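Local coordinates for protein xylanase inhibitor TL-XI (Triticum aestivum, PDB 3G7M) that inhibits xylanases in a noncompetitive manner and belongs to the small members of the thaumatin-like plant defence family, at residues C9-P15 against G27-P32; W14-V20 against S45-R51; N79-T85 against K105-M111; G99-T103 against C123-D129. The protein carries 4 engineered substitutions. One frame throughout, in Å; residues are numbered along the deposited sequence.

Contact 1: C9-P15 against G27-P32; sequences CHFTVWP and GTELHP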
loop_
_atom_site.group_PDB
_atom_site.type_symbol
_atom_site.label_atom_id
_atom_site.label_comp_id
_atom_site.label_asym_id
_atom_site.label_seq_id
_atom_site.Cartn_x
_atom_site.Cartn_y
_atom_site.Cartn_z
ATOM N N CYS A 9 13.303 -1.575 -2.077
ATOM C CA CYS A 9 14.131 -0.386 -2.203
ATOM C C CYS A 9 15.418 -0.471 -1.356
ATOM O O CYS A 9 15.517 -1.278 -0.420
ATOM C CB CYS A 9 13.312 0.822 -1.789
ATOM S SG CYS A 9 11.665 0.772 -2.457
ATOM N N HIS A 10 16.413 0.351 -1.689
ATOM C CA HIS A 10 17.646 0.396 -0.901
ATOM C C HIS A 10 17.526 1.297 0.352
ATOM O O HIS A 10 18.502 1.539 1.057
ATOM C CB HIS A 10 18.786 0.906 -1.770
ATOM C CG HIS A 10 19.076 0.043 -2.958
ATOM N ND1 HIS A 10 19.476 -1.281 -2.836
ATOM C CD2 HIS A 10 19.071 0.332 -4.293
ATOM C CE1 HIS A 10 19.687 -1.778 -4.045
ATOM N NE2 HIS A 10 19.445 -0.823 -4.946
ATOM N N PHE A 11 16.333 1.810 0.609
ATOM C CA PHE A 11 16.084 2.669 1.756
ATOM C C PHE A 11 14.881 2.164 2.534
ATOM O O PHE A 11 14.064 1.422 2.019
ATOM C CB PHE A 11 15.879 4.136 1.340
ATOM C CG PHE A 11 14.992 4.298 0.164
ATOM C CD1 PHE A 11 15.523 4.522 -1.091
ATOM C CD2 PHE A 11 13.609 4.195 0.292
ATOM C CE1 PHE A 11 14.696 4.660 -2.213
ATOM C CE2 PHE A 11 12.775 4.331 -0.830
ATOM C CZ PHE A 11 13.328 4.565 -2.084
ATOM N N THR A 12 14.785 2.566 3.790
ATOM C CA THR A 12 13.675 2.156 4.620
ATOM C C THR A 12 12.373 2.766 4.096
ATOM O O THR A 12 12.314 3.973 3.846
ATOM C CB THR A 12 13.913 2.596 6.077
ATOM O OG1 THR A 12 15.284 2.305 6.443
ATOM C CG2 THR A 12 12.952 1.866 7.024
ATOM N N VAL A 13 11.342 1.944 3.913
ATOM C CA VAL A 13 9.983 2.474 3.719
ATOM C C VAL A 13 9.007 2.094 4.850
ATOM O O VAL A 13 9.177 1.048 5.517
ATOM C CB VAL A 13 9.370 2.098 2.367
ATOM C CG1 VAL A 13 10.370 2.284 1.269
ATOM C CG2 VAL A 13 8.872 0.722 2.384
ATOM N N TRP A 14 7.997 2.955 5.052
ATOM C CA TRP A 14 7.013 2.811 6.127
ATOM C C TRP A 14 5.619 2.546 5.552
ATOM O O TRP A 14 4.864 3.485 5.308
ATOM C CB TRP A 14 7.007 4.085 7.001
ATOM C CG TRP A 14 8.109 4.137 8.054
ATOM C CD1 TRP A 14 8.022 3.744 9.385
ATOM C CD2 TRP A 14 9.440 4.588 7.867
ATOM N NE1 TRP A 14 9.219 3.938 10.016
ATOM C CE2 TRP A 14 10.111 4.456 9.113
ATOM C CE3 TRP A 14 10.138 5.098 6.772
ATOM C CZ2 TRP A 14 11.456 4.815 9.288
ATOM C CZ3 TRP A 14 11.485 5.470 6.947
ATOM C CH2 TRP A 14 12.127 5.321 8.201
ATOM N N PRO A 15 5.272 1.272 5.321
ATOM C CA PRO A 15 3.983 0.961 4.699
ATOM C C PRO A 15 2.819 1.371 5.590
ATOM O O PRO A 15 2.942 1.297 6.806
ATOM C CB PRO A 15 4.016 -0.572 4.555
ATOM C CG PRO A 15 5.419 -0.932 4.617
ATOM C CD PRO A 15 6.063 0.053 5.544
ATOM N N GLY A 27 0.447 0.570 10.361
ATOM C CA GLY A 27 1.599 0.251 9.532
ATOM C C GLY A 27 2.794 -0.235 10.319
ATOM O O GLY A 27 2.723 -0.505 11.542
ATOM N N THR A 28 3.920 -0.297 9.611
ATOM C CA THR A 28 5.174 -0.710 10.205
ATOM C C THR A 28 6.405 0.024 9.617
ATOM O O THR A 28 6.305 0.892 8.728
ATOM C CB THR A 28 5.313 -2.231 10.118
ATOM O OG1 THR A 28 6.366 -2.657 10.974
ATOM C CG2 THR A 28 5.608 -2.671 8.705
ATOM N N GLU A 29 7.562 -0.309 10.156
ATOM C CA GLU A 29 8.805 0.145 9.587
ATOM C C GLU A 29 9.391 -1.051 8.811
ATOM O O GLU A 29 9.566 -2.155 9.377
ATOM C CB GLU A 29 9.733 0.632 10.712
ATOM C CG GLU A 29 11.205 0.862 10.317
ATOM C CD GLU A 29 11.998 1.355 11.506
ATOM O OE1 GLU A 29 11.643 0.974 12.656
ATOM O OE2 GLU A 29 12.969 2.125 11.298
ATOM N N LEU A 30 9.655 -0.853 7.518
ATOM C CA LEU A 30 10.287 -1.898 6.728
ATOM C C LEU A 30 11.676 -1.530 6.208
ATOM O O LEU A 30 11.800 -0.731 5.288
ATOM C CB LEU A 30 9.401 -2.334 5.569
ATOM C CG LEU A 30 8.225 -3.249 5.892
ATOM C CD1 LEU A 30 7.619 -3.729 4.604
ATOM C CD2 LEU A 30 8.604 -4.439 6.768
ATOM N N HIS A 31 12.713 -2.126 6.794
ATOM C CA HIS A 31 14.063 -1.987 6.283
ATOM C C HIS A 31 14.179 -2.635 4.911
ATOM O O HIS A 31 13.396 -3.507 4.571
ATOM C CB HIS A 31 15.073 -2.592 7.261
ATOM C CG HIS A 31 15.117 -1.884 8.577
ATOM N ND1 HIS A 31 14.405 -2.321 9.680
ATOM C CD2 HIS A 31 15.764 -0.752 8.962
ATOM C CE1 HIS A 31 14.633 -1.503 10.697
ATOM N NE2 HIS A 31 15.454 -0.545 10.288
ATOM N N PRO A 32 15.156 -2.191 4.109
ATOM C CA PRO A 32 15.415 -2.845 2.848
ATOM C C PRO A 32 15.464 -4.361 3.018
ATOM O O PRO A 32 16.268 -4.888 3.807
ATOM C CB PRO A 32 16.789 -2.295 2.456
ATOM C CG PRO A 32 16.814 -0.982 3.002
ATOM C CD PRO A 32 16.062 -1.047 4.302
#

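Contact 2: W14-V20 against S45-R51; sequences WPAVALV and SQYIWGR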
loop_
_atom_site.group_PDB
_atom_site.type_symbol
_atom_site.label_atom_id
_atom_site.label_comp_id
_atom_site.label_asym_id
_atom_site.label_seq_id
_atom_site.Cartn_x
_atom_site.Cartn_y
_atom_site.Cartn_z
ATOM N N TRP A 14 7.997 2.955 5.052
ATOM C CA TRP A 14 7.013 2.811 6.127
ATOM C C TRP A 14 5.619 2.546 5.552
ATOM O O TRP A 14 4.864 3.485 5.308
ATOM C CB TRP A 14 7.007 4.085 7.001
ATOM C CG TRP A 14 8.109 4.137 8.054
ATOM C CD1 TRP A 14 8.022 3.744 9.385
ATOM C CD2 TRP A 14 9.440 4.588 7.867
ATOM N NE1 TRP A 14 9.219 3.938 10.016
ATOM C CE2 TRP A 14 10.111 4.456 9.113
ATOM C CE3 TRP A 14 10.138 5.098 6.772
ATOM C CZ2 TRP A 14 11.456 4.815 9.288
ATOM C CZ3 TRP A 14 11.485 5.470 6.947
ATOM C CH2 TRP A 14 12.127 5.321 8.201
ATOM N N PRO A 15 5.272 1.272 5.321
ATOM C CA PRO A 15 3.983 0.961 4.699
ATOM C C PRO A 15 2.819 1.371 5.590
ATOM O O PRO A 15 2.942 1.297 6.806
ATOM C CB PRO A 15 4.016 -0.572 4.555
ATOM C CG PRO A 15 5.419 -0.932 4.617
ATOM C CD PRO A 15 6.063 0.053 5.544
ATOM N N ALA A 16 1.708 1.798 4.986
ATOM C CA ALA A 16 0.547 2.191 5.732
ATOM C C ALA A 16 -0.648 1.587 5.086
ATOM O O ALA A 16 -0.839 1.699 3.877
ATOM C CB ALA A 16 0.424 3.667 5.760
ATOM N N VAL A 17 -1.458 0.941 5.909
ATOM C CA VAL A 17 -2.683 0.376 5.452
ATOM C C VAL A 17 -3.807 1.089 6.198
ATOM O O VAL A 17 -3.802 1.162 7.429
ATOM C CB VAL A 17 -2.707 -1.159 5.677
ATOM C CG1 VAL A 17 -4.004 -1.798 5.135
ATOM C CG2 VAL A 17 -1.502 -1.807 5.046
ATOM N N ALA A 18 -4.762 1.623 5.433
ATOM C CA ALA A 18 -6.022 2.173 5.971
ATOM C C ALA A 18 -7.238 1.772 5.109
ATOM O O ALA A 18 -7.187 1.913 3.905
ATOM C CB ALA A 18 -5.930 3.706 6.119
ATOM N N LEU A 19 -8.316 1.276 5.731
ATOM C CA LEU A 19 -9.595 1.031 5.044
ATOM C C LEU A 19 -10.213 2.334 4.527
ATOM O O LEU A 19 -10.031 3.402 5.119
ATOM C CB LEU A 19 -10.568 0.368 5.998
ATOM C CG LEU A 19 -10.358 -1.113 6.379
ATOM C CD1 LEU A 19 -9.336 -1.245 7.465
ATOM C CD2 LEU A 19 -11.646 -1.720 6.890
ATOM N N VAL A 20 -10.959 2.253 3.431
ATOM C CA VAL A 20 -11.357 3.464 2.684
ATOM C C VAL A 20 -12.247 4.408 3.454
ATOM O O VAL A 20 -12.206 5.631 3.214
ATOM C CB VAL A 20 -12.025 3.168 1.305
ATOM C CG1 VAL A 20 -11.042 2.493 0.348
ATOM C CG2 VAL A 20 -13.291 2.350 1.490
ATOM N N SER A 45 -12.570 -2.653 1.552
ATOM C CA SER A 45 -11.403 -2.258 0.766
ATOM C C SER A 45 -10.439 -1.421 1.607
ATOM O O SER A 45 -10.854 -0.746 2.568
ATOM C CB SER A 45 -11.807 -1.535 -0.540
ATOM O OG SER A 45 -12.882 -0.626 -0.317
ATOM N N GLN A 46 -9.155 -1.487 1.246
ATOM C CA GLN A 46 -8.101 -0.867 2.023
ATOM C C GLN A 46 -7.203 -0.096 1.082
ATOM O O GLN A 46 -6.981 -0.527 -0.053
ATOM C CB GLN A 46 -7.279 -1.939 2.731
ATOM C CG GLN A 46 -8.068 -2.873 3.615
ATOM C CD GLN A 46 -7.358 -4.205 3.831
ATOM O OE1 GLN A 46 -6.988 -4.888 2.868
ATOM N NE2 GLN A 46 -7.171 -4.588 5.105
ATOM N N TYR A 47 -6.693 1.045 1.552
ATOM C CA TYR A 47 -5.672 1.796 0.834
ATOM C C TYR A 47 -4.363 1.292 1.377
ATOM O O TYR A 47 -4.251 1.051 2.605
ATOM C CB TYR A 47 -5.772 3.310 1.093
ATOM C CG TYR A 47 -6.862 4.026 0.329
ATOM C CD1 TYR A 47 -6.979 3.852 -1.055
ATOM C CD2 TYR A 47 -7.760 4.892 0.992
ATOM C CE1 TYR A 47 -7.969 4.510 -1.765
ATOM C CE2 TYR A 47 -8.764 5.562 0.298
ATOM C CZ TYR A 47 -8.875 5.371 -1.083
ATOM O OH TYR A 47 -9.901 6.026 -1.775
ATOM N N ILE A 48 -3.370 1.153 0.480
ATOM C CA ILE A 48 -2.048 0.702 0.877
ATOM C C ILE A 48 -1.070 1.613 0.185
ATOM O O ILE A 48 -1.112 1.763 -1.040
ATOM C CB ILE A 48 -1.823 -0.793 0.449
ATOM C CG1 ILE A 48 -2.785 -1.696 1.215
ATOM C CG2 ILE A 48 -0.357 -1.246 0.637
ATOM C CD1 ILE A 48 -2.890 -3.073 0.682
ATOM N N TRP A 49 -0.191 2.229 0.962
ATOM C CA TRP A 49 0.872 3.065 0.403
ATOM C C TRP A 49 2.118 3.031 1.259
ATOM O O TRP A 49 2.037 2.752 2.444
ATOM C CB TRP A 49 0.393 4.523 0.241
ATOM C CG TRP A 49 0.212 5.259 1.529
ATOM C CD1 TRP A 49 1.115 6.051 2.138
ATOM C CD2 TRP A 49 -0.962 5.275 2.347
ATOM N NE1 TRP A 49 0.593 6.566 3.299
ATOM C CE2 TRP A 49 -0.684 6.105 3.454
ATOM C CE3 TRP A 49 -2.223 4.670 2.251
ATOM C CZ2 TRP A 49 -1.607 6.337 4.470
ATOM C CZ3 TRP A 49 -3.139 4.897 3.260
ATOM C CH2 TRP A 49 -2.823 5.725 4.356
ATOM N N GLY A 50 3.258 3.355 0.657
ATOM C CA GLY A 50 4.512 3.473 1.391
ATOM C C GLY A 50 4.893 4.906 1.724
ATOM O O GLY A 50 4.595 5.832 0.960
ATOM N N ARG A 51 5.577 5.069 2.865
ATOM C CA ARG A 51 6.073 6.365 3.314
ATOM C C ARG A 51 7.573 6.312 3.503
ATOM O O ARG A 51 8.108 5.321 4.018
ATOM C CB ARG A 51 5.429 6.750 4.634
ATOM C CG ARG A 51 3.919 6.587 4.686
ATOM C CD ARG A 51 3.465 6.682 6.123
ATOM N NE ARG A 51 3.658 5.432 6.840
ATOM C CZ ARG A 51 3.541 5.303 8.152
ATOM N NH1 ARG A 51 3.265 6.362 8.897
ATOM N NH2 ARG A 51 3.709 4.115 8.720
#

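Contact 3: N79-T85 against K105-M111; sequences NPAVPTT and KGFNVPM. Engineered in segment 79-85: Thr84 (natural residue Val). Engineered in segment 105-111: Val109 (natural residue Leu).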
loop_
_atom_site.group_PDB
_atom_site.type_symbol
_atom_site.label_atom_id
_atom_site.label_comp_id
_atom_site.label_asym_id
_atom_site.label_seq_id
_atom_site.Cartn_x
_atom_site.Cartn_y
_atom_site.Cartn_z
ATOM N N ASN A 79 -6.252 10.418 3.217
ATOM C CA ASN A 79 -5.590 11.484 2.454
ATOM C C ASN A 79 -4.164 11.843 2.881
ATOM O O ASN A 79 -3.958 12.893 3.515
ATOM C CB ASN A 79 -6.457 12.728 2.444
ATOM C CG ASN A 79 -7.836 12.438 1.918
ATOM O OD1 ASN A 79 -7.994 11.707 0.934
ATOM N ND2 ASN A 79 -8.858 12.998 2.574
ATOM N N PRO A 80 -3.179 10.968 2.545
ATOM C CA PRO A 80 -1.780 11.317 2.822
ATOM C C PRO A 80 -1.286 12.446 1.904
ATOM O O PRO A 80 -1.943 12.756 0.889
ATOM C CB PRO A 80 -1.011 10.005 2.555
ATOM C CG PRO A 80 -1.905 9.191 1.643
ATOM C CD PRO A 80 -3.338 9.566 1.984
ATOM N N ALA A 81 -0.140 13.045 2.260
ATOM C CA ALA A 81 0.408 14.163 1.501
ATOM C C ALA A 81 0.904 13.748 0.092
ATOM O O ALA A 81 1.530 12.693 -0.101
ATOM C CB ALA A 81 1.533 14.820 2.312
ATOM N N VAL A 82 0.614 14.608 -0.878
ATOM C CA VAL A 82 1.184 14.539 -2.235
ATOM C C VAL A 82 2.719 14.819 -2.172
ATOM O O VAL A 82 3.159 15.767 -1.509
ATOM C CB VAL A 82 0.433 15.591 -3.175
ATOM C CG1 VAL A 82 0.997 15.669 -4.614
ATOM C CG2 VAL A 82 -1.077 15.317 -3.205
ATOM N N PRO A 83 3.537 14.025 -2.883
ATOM C CA PRO A 83 3.086 12.978 -3.750
ATOM C C PRO A 83 3.067 11.665 -3.009
ATOM O O PRO A 83 3.791 11.500 -2.002
ATOM C CB PRO A 83 4.165 12.959 -4.826
ATOM C CG PRO A 83 5.425 13.416 -4.134
ATOM C CD PRO A 83 5.018 14.151 -2.903
ATOM N N THR A 84 2.243 10.744 -3.498
ATOM C CA THR A 84 2.247 9.374 -3.003
ATOM C C THR A 84 1.569 8.397 -3.953
ATOM O O THR A 84 0.551 8.717 -4.568
ATOM C CB THR A 84 1.595 9.248 -1.617
ATOM O OG1 THR A 84 1.514 7.855 -1.275
ATOM C CG2 THR A 84 0.187 9.901 -1.563
ATOM N N THR A 85 2.142 7.207 -4.070
ATOM C CA THR A 85 1.587 6.157 -4.914
ATOM C C THR A 85 0.527 5.419 -4.117
ATOM O O THR A 85 0.804 5.006 -2.995
ATOM C CB THR A 85 2.668 5.172 -5.331
ATOM O OG1 THR A 85 3.712 5.913 -6.025
ATOM C CG2 THR A 85 2.092 4.108 -6.261
ATOM N N LYS A 105 -2.715 11.159 -6.779
ATOM C CA LYS A 105 -2.064 11.807 -5.644
ATOM C C LYS A 105 -0.573 11.929 -5.913
ATOM O O LYS A 105 0.211 12.248 -4.999
ATOM C CB LYS A 105 -2.269 10.996 -4.339
ATOM C CG LYS A 105 -3.649 11.079 -3.614
ATOM C CD LYS A 105 -3.767 12.328 -2.763
ATOM C CE LYS A 105 -5.138 12.453 -2.129
ATOM N NZ LYS A 105 -5.287 11.452 -1.055
ATOM N N GLY A 106 -0.178 11.663 -7.159
ATOM C CA GLY A 106 1.221 11.798 -7.582
ATOM C C GLY A 106 1.951 10.471 -7.583
ATOM O O GLY A 106 1.322 9.416 -7.686
ATOM N N PHE A 107 3.279 10.522 -7.445
ATOM C CA PHE A 107 4.111 9.324 -7.424
ATOM C C PHE A 107 5.294 9.525 -6.529
ATOM O O PHE A 107 6.006 10.524 -6.666
ATOM C CB PHE A 107 4.608 9.042 -8.825
ATOM C CG PHE A 107 5.572 7.910 -8.917
ATOM C CD1 PHE A 107 6.945 8.136 -8.863
ATOM C CD2 PHE A 107 5.113 6.628 -9.079
ATOM C CE1 PHE A 107 7.834 7.101 -8.944
ATOM C CE2 PHE A 107 5.996 5.587 -9.169
ATOM C CZ PHE A 107 7.361 5.820 -9.104
ATOM N N ASN A 108 5.524 8.570 -5.622
ATOM C CA ASN A 108 6.690 8.613 -4.725
ATOM C C ASN A 108 7.542 7.379 -4.757
ATOM O O ASN A 108 8.751 7.469 -4.818
ATOM C CB ASN A 108 6.284 8.916 -3.279
ATOM C CG ASN A 108 5.462 7.822 -2.653
ATOM O OD1 ASN A 108 4.739 7.109 -3.330
ATOM N ND2 ASN A 108 5.561 7.693 -1.339
ATOM N N VAL A 109 6.897 6.226 -4.703
ATOM C CA VAL A 109 7.595 4.951 -4.663
ATOM C C VAL A 109 6.956 4.069 -5.778
ATOM O O VAL A 109 5.728 3.992 -5.886
ATOM C CB VAL A 109 7.596 4.283 -3.191
ATOM C CG1 VAL A 109 8.364 3.026 -3.181
ATOM C CG2 VAL A 109 8.219 5.173 -2.102
ATOM N N PRO A 110 7.787 3.438 -6.652
ATOM C CA PRO A 110 7.238 2.473 -7.665
ATOM C C PRO A 110 6.615 1.227 -7.027
ATOM O O PRO A 110 7.161 0.670 -6.065
ATOM C CB PRO A 110 8.467 2.092 -8.495
ATOM C CG PRO A 110 9.674 2.509 -7.627
ATOM C CD PRO A 110 9.234 3.687 -6.850
ATOM N N MET A 111 5.480 0.790 -7.545
ATOM C CA MET A 111 4.819 -0.348 -6.942
ATOM C C MET A 111 4.568 -1.493 -7.902
ATOM O O MET A 111 4.445 -1.298 -9.102
ATOM C CB MET A 111 3.497 0.084 -6.337
ATOM C CG MET A 111 3.584 0.760 -5.006
ATOM S SD MET A 111 1.915 1.054 -4.394
ATOM C CE MET A 111 2.354 2.076 -2.989
HETATM O O HOH W 1 -1.052 8.782 -6.689
#

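Contact 4: G99-T103 against C123-D129; sequences GVTST and CRKAGCD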
loop_
_atom_site.group_PDB
_atom_site.type_symbol
_atom_site.label_atom_id
_atom_site.label_comp_id
_atom_site.label_asym_id
_atom_site.label_seq_id
_atom_site.Cartn_x
_atom_site.Cartn_y
_atom_site.Cartn_z
ATOM N N GLY A 99 -5.927 -2.688 -7.246
ATOM C CA GLY A 99 -5.722 -1.604 -8.207
ATOM C C GLY A 99 -4.754 -0.586 -7.660
ATOM O O GLY A 99 -4.433 -0.597 -6.476
ATOM N N VAL A 100 -4.264 0.292 -8.523
ATOM C CA VAL A 100 -3.202 1.181 -8.117
ATOM C C VAL A 100 -3.288 2.378 -9.000
ATOM O O VAL A 100 -3.744 2.277 -10.133
ATOM C CB VAL A 100 -1.783 0.462 -8.231
ATOM C CG1 VAL A 100 -1.431 0.101 -9.695
ATOM C CG2 VAL A 100 -0.632 1.271 -7.529
ATOM N N THR A 101 -2.846 3.516 -8.479
ATOM C CA THR A 101 -2.690 4.746 -9.276
ATOM C C THR A 101 -1.403 5.502 -8.983
ATOM O O THR A 101 -0.887 5.453 -7.881
ATOM C CB THR A 101 -3.862 5.692 -9.057
ATOM O OG1 THR A 101 -3.633 6.899 -9.820
ATOM C CG2 THR A 101 -4.019 6.039 -7.583
ATOM N N SER A 102 -0.886 6.212 -9.970
ATOM C CA SER A 102 0.224 7.131 -9.733
ATOM C C SER A 102 -0.090 8.455 -10.458
ATOM O O SER A 102 0.790 9.157 -10.957
ATOM C CB SER A 102 1.539 6.493 -10.153
ATOM O OG SER A 102 1.535 6.283 -11.542
ATOM N N THR A 103 -1.370 8.796 -10.500
ATOM C CA THR A 103 -1.771 10.018 -11.133
ATOM C C THR A 103 -2.617 10.858 -10.195
ATOM O O THR A 103 -2.565 12.100 -10.246
ATOM C CB THR A 103 -2.489 9.748 -12.466
ATOM O OG1 THR A 103 -1.821 8.675 -13.130
ATOM C CG2 THR A 103 -2.469 10.988 -13.401
ATOM N N CYS A 123 3.300 -0.635 -11.583
ATOM C CA CYS A 123 3.256 0.818 -11.481
ATOM C C CYS A 123 4.633 1.379 -11.088
ATOM O O CYS A 123 4.896 1.640 -9.907
ATOM C CB CYS A 123 2.205 1.235 -10.463
ATOM S SG CYS A 123 1.887 3.030 -10.514
ATOM N N ARG A 124 5.506 1.566 -12.082
ATOM C CA ARG A 124 6.936 1.829 -11.820
ATOM C C ARG A 124 7.407 3.275 -11.958
ATOM O O ARG A 124 8.439 3.649 -11.395
ATOM C CB ARG A 124 7.799 0.862 -12.622
ATOM C CG ARG A 124 7.552 -0.592 -12.163
ATOM C CD ARG A 124 8.311 -1.581 -12.988
ATOM N NE ARG A 124 8.031 -2.937 -12.502
ATOM C CZ ARG A 124 8.614 -4.053 -12.951
ATOM N NH1 ARG A 124 9.536 -4.015 -13.931
ATOM N NH2 ARG A 124 8.264 -5.222 -12.423
ATOM N N LYS A 125 6.621 4.080 -12.682
ATOM C CA LYS A 125 6.773 5.522 -12.694
ATOM C C LYS A 125 5.391 6.216 -12.648
ATOM O O LYS A 125 4.358 5.562 -12.619
ATOM C CB LYS A 125 7.592 5.929 -13.909
ATOM C CG LYS A 125 8.431 7.202 -13.648
ATOM C CD LYS A 125 8.642 8.007 -14.951
ATOM C CE LYS A 125 9.478 9.303 -14.765
ATOM N NZ LYS A 125 9.760 10.025 -16.109
ATOM N N ALA A 126 5.373 7.543 -12.623
ATOM C CA ALA A 126 4.122 8.287 -12.577
ATOM C C ALA A 126 3.345 8.120 -13.887
ATOM O O ALA A 126 3.915 8.186 -14.998
ATOM C CB ALA A 126 4.403 9.771 -12.288
ATOM N N GLY A 127 2.036 7.920 -13.757
ATOM C CA GLY A 127 1.158 7.784 -14.918
ATOM C C GLY A 127 1.018 6.351 -15.393
ATOM O O GLY A 127 0.870 6.096 -16.578
ATOM N N CYS A 128 1.066 5.414 -14.459
ATOM C CA CYS A 128 1.022 3.994 -14.769
ATOM C C CYS A 128 -0.384 3.574 -15.129
ATOM O O CYS A 128 -0.601 2.688 -15.959
ATOM C CB CYS A 128 1.538 3.181 -13.580
ATOM S SG CYS A 128 0.541 3.269 -12.073
ATOM N N ASP A 129 -1.340 4.232 -14.486
ATOM C CA ASP A 129 -2.770 4.069 -14.769
ATOM C C ASP A 129 -3.258 5.037 -15.869
ATOM O O ASP A 129 -3.355 6.250 -15.655
ATOM C CB ASP A 129 -3.586 4.211 -13.473
ATOM C CG ASP A 129 -3.265 5.498 -12.678
ATOM O OD1 ASP A 129 -2.105 5.741 -12.305
ATOM O OD2 ASP A 129 -4.213 6.278 -12.405
#

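Contact 1: C9-P15 against G27-P32
Val13 and Leu30 form a lone antiparallel hydrogen-bonded pair where the loop after strand 26-27 runs back along the start of strand 13-19, at one margin of the six-stranded antiparallel sheet of the thaumatin-like fold. Backbone bonds lace the two together: Val13 N gives to Leu30 O at 3.0 Å, Leu30 N returns to Val13 O at 2.8 Å, and farther on Thr28 N reaches Pro15 O in a weak bond of 3.4 Å. Apolar contact is centred on the buried pair Pro15 and Leu30, whose side chains cross at about a right angle with Pro15 CG 3.6 Å from Leu30 CD1. Trp14 carries the mixed contacts. Its CG stands anti to the carbonyl carbon (chi1 -82°), which lays the indole alongside Glu29, with NE1 3.4 Å from Glu29 CB and the carboxylate turned only 23° from the ring plane. One face of the same indole carries Thr12 CG2, which also touches Glu29 CG at 3.9 Å. An alanine in place of Trp14 would probably strip the Glu29 chain of the indole running alongside it and the Thr12 methyl of the ring face under it, leaving Glu29 freer to swing. Asn7 ND2 bonds to Phe11 O, and the disulfide Cys9-Cys150 ties down the start of 9-15. At that end Pro32 CB sits 3.3 Å from Cys9 O, and Pro32 CG lies against His10 C.

Contact 2: W14-V20 against S45-R51
Ala16 pairs with Trp49 and Ala18 with Tyr47 in hydrogen-bonded antiparallel register, the axes of strands 14-19 and 45-51 coming within 4.3 Å at 158°. Between these pairs Val17 and Ile48 lie side by side on the other surface, Val17 CG2 4.0 Å from Ile48 CG1. With chi1 at 71°, Trp49 CG is held between its backbone N and carbonyl carbon, and the indole folds across to its neighbour: Ala16 CB stands over one face, 3.8 Å from the centroid of the six-membered ring, a CH-pi contact, while Ala18 CB meets the ring edge. Trp49 NE1 is used elsewhere, bonding to Gly67 O. Val20 CG1 lies over one face of the Tyr47 ring in a second CH-pi contact, 3.9 Å from its centroid. Arg51 bends at chi3 (-80°) and brings NE to Trp14 O at 2.8 Å, with that oxygen near the guanidinium plane; Arg51 N reaches the same oxygen from the opposite side of the carbonyl plane, and Ala16 CB lies over a guanidinium face. Strand 44-52 has 86-91 as its other neighbour, and Pro15, Val17 and Ile48 pack on Ile5 of strand 3-7 in the second sheet.

Contact 3: N79-T85 against K105-M111
Thr85 and Asn108 join two irregular loops of the thaumatin-like fold, one leading into strand 86-91 and the other into strand 111-115 of the facing sheet. Hydrogen bonds hold the centre. Asn108 OD1 takes Thr85 N at 2.7 Å, the donor standing 46° out of the amide plane, and a weak bond from Val109 N; Asn108 ND2 gives to Gly50 O, so both ends of the amide are engaged, which is consistent with this flip of the group. Thr85 OG1, placed anti to the carbonyl carbon by chi1 -58°, lies 3.1 Å from Asn108 OD1 and 2.8 Å from Val109 O, and its single proton can serve either oxygen. Val109 is engineered, as is Thr84, whose backbone N gives to Lys105 O at 2.9 Å. One water bridges the backbones, accepting from Lys105 N and donating to Thr84 O and Gly106 O. Apolar contacts flank this network: the side chains of Thr85 and Met111 reach toward each other tip to tip, Thr85 CG2 3.6 Å from Met111 SD, and those of Val82 and Lys105 cross at about a right angle, with Val82 CG2 4.0 Å from Lys105 CD. Pro80 and Thr84 also touch Trp49. The Lys105 chain, bent at chi2 and chi4, ends with NZ at 3.4 Å from Asn79 OD1, a weak hydrogen bond.

Contact 4: G99-T103 against C123-D129
Asp129 and Ser102 make the tight side, where each polar end is gripped several times. Asp129 OD1 accepts from Ser102 N at 2.7 Å, nearly straight at 168°, and from Thr103 OG1 at 3.1 Å; the two donors arrive on opposite faces of the carboxylate. OD2 of Asp129 takes Thr101 OG1 at 2.7 Å and also Gln132 NE2. An alanine at Asp129 is likely to leave Ser102 N and the Thr101 and Thr103 hydroxyls without their shared acceptor group. Ser102 OG, set between backbone N and carbonyl carbon by chi1 65°, points into the bend of 123-129, accepting from Gly127 N at 2.8 Å and Cys128 N at 3.1 Å while donating to Lys125 O. Two local motifs frame this network: an ST turn, in which Thr101 OG1 accepts from Thr103 N, and the Cys123-Cys128 disulfide, which closes a short loop of the thaumatin-like fold around the serine. Beneath it, Val100 CG1 packs on Cys123 CB at 3.9 Å. The solvent side is looser. There the N of exposed Gly127, besides its bond to Ser102 OG, adds a weak one to Ser102 O, and Ala126 CB stays 3.9 Å from that same oxygen.

From the N terminus, contact 1 closes the short excursion between 15 and 27, and contact 2 the longer one between 20 and 45. Their segments alternate along the chain and share Trp14 and Pro15, so strand 13-19 is flanked by partners of both. Contacts 3 and 4 follow in series and cross each other in turn: contact 3 closes the span between 85 and 105, which holds strands 86-91 and 95-101, and contact 4 the span between 103 and 123. Trp49 CB packs on Thr85 O between contacts 2 and 3, and Cys9 touches Val109 between contacts 1 and 3. Met111 N probably bonds to Cys123 O, linking contacts 3 and 4 in the five-stranded sheet.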